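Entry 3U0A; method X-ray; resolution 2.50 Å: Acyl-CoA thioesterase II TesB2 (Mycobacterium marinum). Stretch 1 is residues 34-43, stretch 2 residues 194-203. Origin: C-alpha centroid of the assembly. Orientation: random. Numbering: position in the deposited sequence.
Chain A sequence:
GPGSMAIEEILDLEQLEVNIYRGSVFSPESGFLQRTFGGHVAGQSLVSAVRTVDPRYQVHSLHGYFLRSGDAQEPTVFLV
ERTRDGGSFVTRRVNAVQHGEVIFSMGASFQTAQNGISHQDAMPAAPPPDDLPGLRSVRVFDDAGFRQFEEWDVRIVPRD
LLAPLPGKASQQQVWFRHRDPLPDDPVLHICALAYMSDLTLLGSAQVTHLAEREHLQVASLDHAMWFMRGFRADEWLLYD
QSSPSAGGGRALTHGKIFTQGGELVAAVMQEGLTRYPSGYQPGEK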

# COMPACT_ATOMS: atom_id res chain seq x y z
N GLN A 34 -7.57 -20.70 -5.25
CA GLN A 34 -8.35 -19.43 -5.12
C GLN A 34 -7.46 -18.20 -5.34
O GLN A 34 -7.91 -17.15 -5.86
N ARG A 35 -6.19 -18.34 -4.93
CA ARG A 35 -5.20 -17.28 -5.12
C ARG A 35 -5.03 -16.97 -6.62
O ARG A 35 -4.83 -15.81 -7.00
N THR A 36 -5.14 -18.01 -7.46
CA THR A 36 -5.05 -17.88 -8.93
C THR A 36 -6.22 -17.07 -9.53
O THR A 36 -6.00 -16.19 -10.37
N PHE A 37 -7.45 -17.41 -9.13
CA PHE A 37 -8.61 -16.67 -9.56
C PHE A 37 -8.53 -15.21 -9.09
O PHE A 37 -8.75 -14.31 -9.87
N GLY A 38 -8.20 -14.99 -7.84
CA GLY A 38 -8.00 -13.63 -7.33
C GLY A 38 -7.00 -12.80 -8.12
O GLY A 38 -7.27 -11.67 -8.45
N GLY A 39 -5.86 -13.38 -8.47
CA GLY A 39 -4.85 -12.66 -9.25
C GLY A 39 -5.30 -12.31 -10.66
O GLY A 39 -4.96 -11.24 -11.16
N HIS A 40 -6.03 -13.23 -11.28
CA HIS A 40 -6.67 -13.03 -12.59
C HIS A 40 -7.62 -11.86 -12.55
O HIS A 40 -7.47 -10.91 -13.31
N VAL A 41 -8.56 -11.93 -11.62
CA VAL A 41 -9.59 -10.93 -11.45
C VAL A 41 -8.97 -9.56 -11.21
O VAL A 41 -9.42 -8.58 -11.76
N ALA A 42 -7.92 -9.51 -10.39
CA ALA A 42 -7.28 -8.24 -10.07
C ALA A 42 -6.63 -7.66 -11.30
O ALA A 42 -6.71 -6.46 -11.55
N GLY A 43 -5.98 -8.54 -12.06
CA GLY A 43 -5.27 -8.15 -13.25
C GLY A 43 -6.24 -7.64 -14.27
O GLY A 43 -5.99 -6.62 -14.90
N ALA A 194 2.37 -8.32 -11.56
CA ALA A 194 1.35 -8.16 -10.53
C ALA A 194 0.70 -9.52 -10.25
O ALA A 194 0.39 -9.85 -9.09
N TYR A 195 0.54 -10.31 -11.31
CA TYR A 195 0.01 -11.66 -11.20
C TYR A 195 0.91 -12.57 -10.36
O TYR A 195 0.46 -13.24 -9.40
N MET A 196 2.19 -12.62 -10.72
CA MET A 196 3.13 -13.48 -9.97
C MET A 196 3.28 -13.07 -8.51
O MET A 196 3.42 -13.94 -7.66
N SER A 197 3.22 -11.76 -8.23
CA SER A 197 3.24 -11.28 -6.84
C SER A 197 1.98 -11.75 -6.10
O SER A 197 2.04 -12.31 -5.02
N ASP A 198 0.83 -11.56 -6.71
CA ASP A 198 -0.38 -12.11 -6.12
C ASP A 198 -0.32 -13.63 -5.83
O ASP A 198 -1.04 -14.09 -4.96
N LEU A 199 0.52 -14.38 -6.56
CA LEU A 199 0.68 -15.83 -6.33
C LEU A 199 1.73 -16.14 -5.30
O LEU A 199 1.67 -17.19 -4.71
N THR A 200 2.70 -15.24 -5.10
CA THR A 200 3.93 -15.60 -4.35
C THR A 200 4.26 -14.81 -3.12
O THR A 200 4.93 -15.35 -2.28
N LEU A 201 3.86 -13.56 -2.99
CA LEU A 201 4.30 -12.77 -1.83
C LEU A 201 3.82 -13.26 -0.48
O LEU A 201 4.61 -13.34 0.41
N LEU A 202 2.56 -13.60 -0.33
CA LEU A 202 2.01 -13.92 0.98
C LEU A 202 2.64 -15.17 1.60
O LEU A 202 2.58 -15.36 2.84
N GLY A 203 3.24 -16.01 0.75
CA GLY A 203 4.08 -17.14 1.20
C GLY A 203 5.18 -16.72 2.18
O GLY A 203 5.54 -17.47 3.08

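Two helices can pack closely without a single direct hydrogen bond between them, for instance where a glycine on one lets side chains of the other rest against its backbone. The contact between residues 34-43 and 194-203 of the thioesterase TesB2 is a compact example. The helices run roughly antiparallel, with 151° between their N-to-C directions, and their axes approach to 8.9 Å. The backbones come nearest at Gly39, whose CA lies 5.3 Å from the CA of Tyr195; one end of the contact is marked by Arg35 and Leu199, with CA atoms 6.2 Å apart. In all, 440 Å² is buried, counting both sides.

Gly39 leaves room for the close approach. A CB on this residue would point toward the second helix and would sit tightly, about 3.4 Å from Tyr195 CD1 and 3.5 Å from Asp198 CB. Without one, the backbone itself becomes the packing surface: Gly39 C lies 4.0 Å from Tyr195 CD1, and Gly39 CA is 3.9 Å from Asp198 OD2.

Arg35 covers the most surface of any residue here. Its CA-to-CB bond points toward the other stretch, and chi1 and chi2 are both t, so the aliphatic portion extends across the backbone of Asp198 and Leu199 before chi3 turns the chain at -102°. CG comes within 3.3 Å of Asp198 O and CD within 3.7 Å of Leu199 O, both contacts of methylene carbons with backbone carbonyls. Farther out, Leu202 CB lies over one face of the guanidinium, 4.0 Å from Arg35 NH2. The charged group thus contributes by packing, and it makes no salt bridge or hydrogen bond across the contact.

Tyr195 works from the opposite helix. Its CB leaves sideways, but a t chi1 brings the ring nearer to the first helix, with its edge against the backbone of Gly39 and His40; Tyr195 CE1 is 4.1 Å from His40 N. The hydroxyl reaches Thr36, where Tyr195 OH and Thr36 CG2 are 3.7 Å apart. Thr36, in the m rotamer, also meets Leu199: its CA is 3.9 Å from Leu199 CD2. Leu199 begins with its CA-to-CB bond directed away, yet its m, t conformation returns the end of the side chain to the contact.

Asp198 supplies the polar counterpart. Its CB points toward the first helix with chi1 in the m well, and OD2 lies near the small residues there, 3.9 Å from Ala42 CB. A water joins the two sides, donating to Gly39 O and to Asp198 OD2, with its oxygen 3.0 Å from each of these acceptors. Because both partners are acceptors, a water with two hydrogens can link them where no direct hydrogen bond could form; Asp198 OD1 is satisfied elsewhere in the structure. The general lesson is that a glycine lets the backbones lie close, Arg35 and Tyr195 lay their side chains against the neighbouring backbone, and one water completes the polar connection.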

# COMPACT_ATOMS: atom_id res chain seq x y z
CB GLN A 34 -9.11 -19.41 -3.75
CG GLN A 34 -9.70 -18.06 -3.28
CD GLN A 34 -10.79 -17.50 -4.19
OE1 GLN A 34 -10.57 -16.53 -4.94
NE2 GLN A 34 -11.98 -18.10 -4.11
CB ARG A 35 -3.87 -17.71 -4.47
CG ARG A 35 -3.02 -16.56 -3.95
CD ARG A 35 -1.74 -17.08 -3.26
NE ARG A 35 -1.83 -17.05 -1.80
CZ ARG A 35 -1.00 -17.70 -0.98
NH1 ARG A 35 -0.01 -18.46 -1.44
NH2 ARG A 35 -1.17 -17.61 0.34
CB THR A 36 -5.02 -19.27 -9.60
OG1 THR A 36 -3.75 -19.89 -9.35
CG2 THR A 36 -5.27 -19.20 -11.10
CB PHE A 37 -9.90 -17.34 -9.07
CG PHE A 37 -11.14 -16.73 -9.64
CD1 PHE A 37 -11.35 -16.69 -11.00
CD2 PHE A 37 -12.09 -16.16 -8.82
CE1 PHE A 37 -12.52 -16.11 -11.54
CE2 PHE A 37 -13.26 -15.61 -9.35
CZ PHE A 37 -13.48 -15.58 -10.71
CB HIS A 40 -7.42 -14.31 -13.00
CG HIS A 40 -7.86 -14.35 -14.46
ND1 HIS A 40 -7.02 -14.66 -15.48
CD2 HIS A 40 -9.12 -14.15 -15.04
CE1 HIS A 40 -7.70 -14.64 -16.65
NE2 HIS A 40 -8.98 -14.33 -16.38
CB VAL A 41 -10.57 -11.31 -10.30
CG1 VAL A 41 -11.52 -10.18 -9.97
CG2 VAL A 41 -11.36 -12.55 -10.69
CB ALA A 42 -6.24 -8.43 -8.99
CB ALA A 194 0.31 -7.11 -10.96
CB TYR A 195 -0.19 -12.26 -12.60
CG TYR A 195 -0.75 -13.67 -12.60
CD1 TYR A 195 -2.06 -13.88 -12.31
CD2 TYR A 195 0.06 -14.78 -12.85
CE1 TYR A 195 -2.60 -15.15 -12.30
CE2 TYR A 195 -0.47 -16.06 -12.85
CZ TYR A 195 -1.80 -16.23 -12.57
OH TYR A 195 -2.38 -17.48 -12.53
CB MET A 196 4.49 -13.56 -10.63
CG MET A 196 4.48 -14.42 -11.87
SD MET A 196 4.46 -16.17 -11.50
CE MET A 196 6.09 -16.42 -10.80
CB SER A 197 3.38 -9.76 -6.74
OG SER A 197 3.11 -9.27 -5.43
CB ASP A 198 -1.62 -11.73 -6.95
CG ASP A 198 -2.06 -10.29 -6.73
OD1 ASP A 198 -1.63 -9.69 -5.71
OD2 ASP A 198 -2.81 -9.75 -7.56
CB LEU A 199 1.07 -16.61 -7.59
CG LEU A 199 0.11 -16.54 -8.77
CD1 LEU A 199 0.44 -17.57 -9.84
CD2 LEU A 199 -1.34 -16.68 -8.33
CB THR A 200 5.16 -15.53 -5.25
OG1 THR A 200 5.39 -14.17 -5.63
CG2 THR A 200 4.96 -16.39 -6.46
CB LEU A 201 3.95 -11.30 -1.95
CG LEU A 201 4.50 -10.35 -0.89
CD1 LEU A 201 6.01 -10.36 -0.82
CD2 LEU A 201 4.01 -8.95 -1.23
CB LEU A 202 0.47 -14.03 0.94
CG LEU A 202 -0.28 -12.69 1.09
CD1 LEU A 202 -1.80 -12.84 0.85
CD2 LEU A 202 0.00 -12.06 2.45
O HOH W 1 -2.89 -9.20 -10.51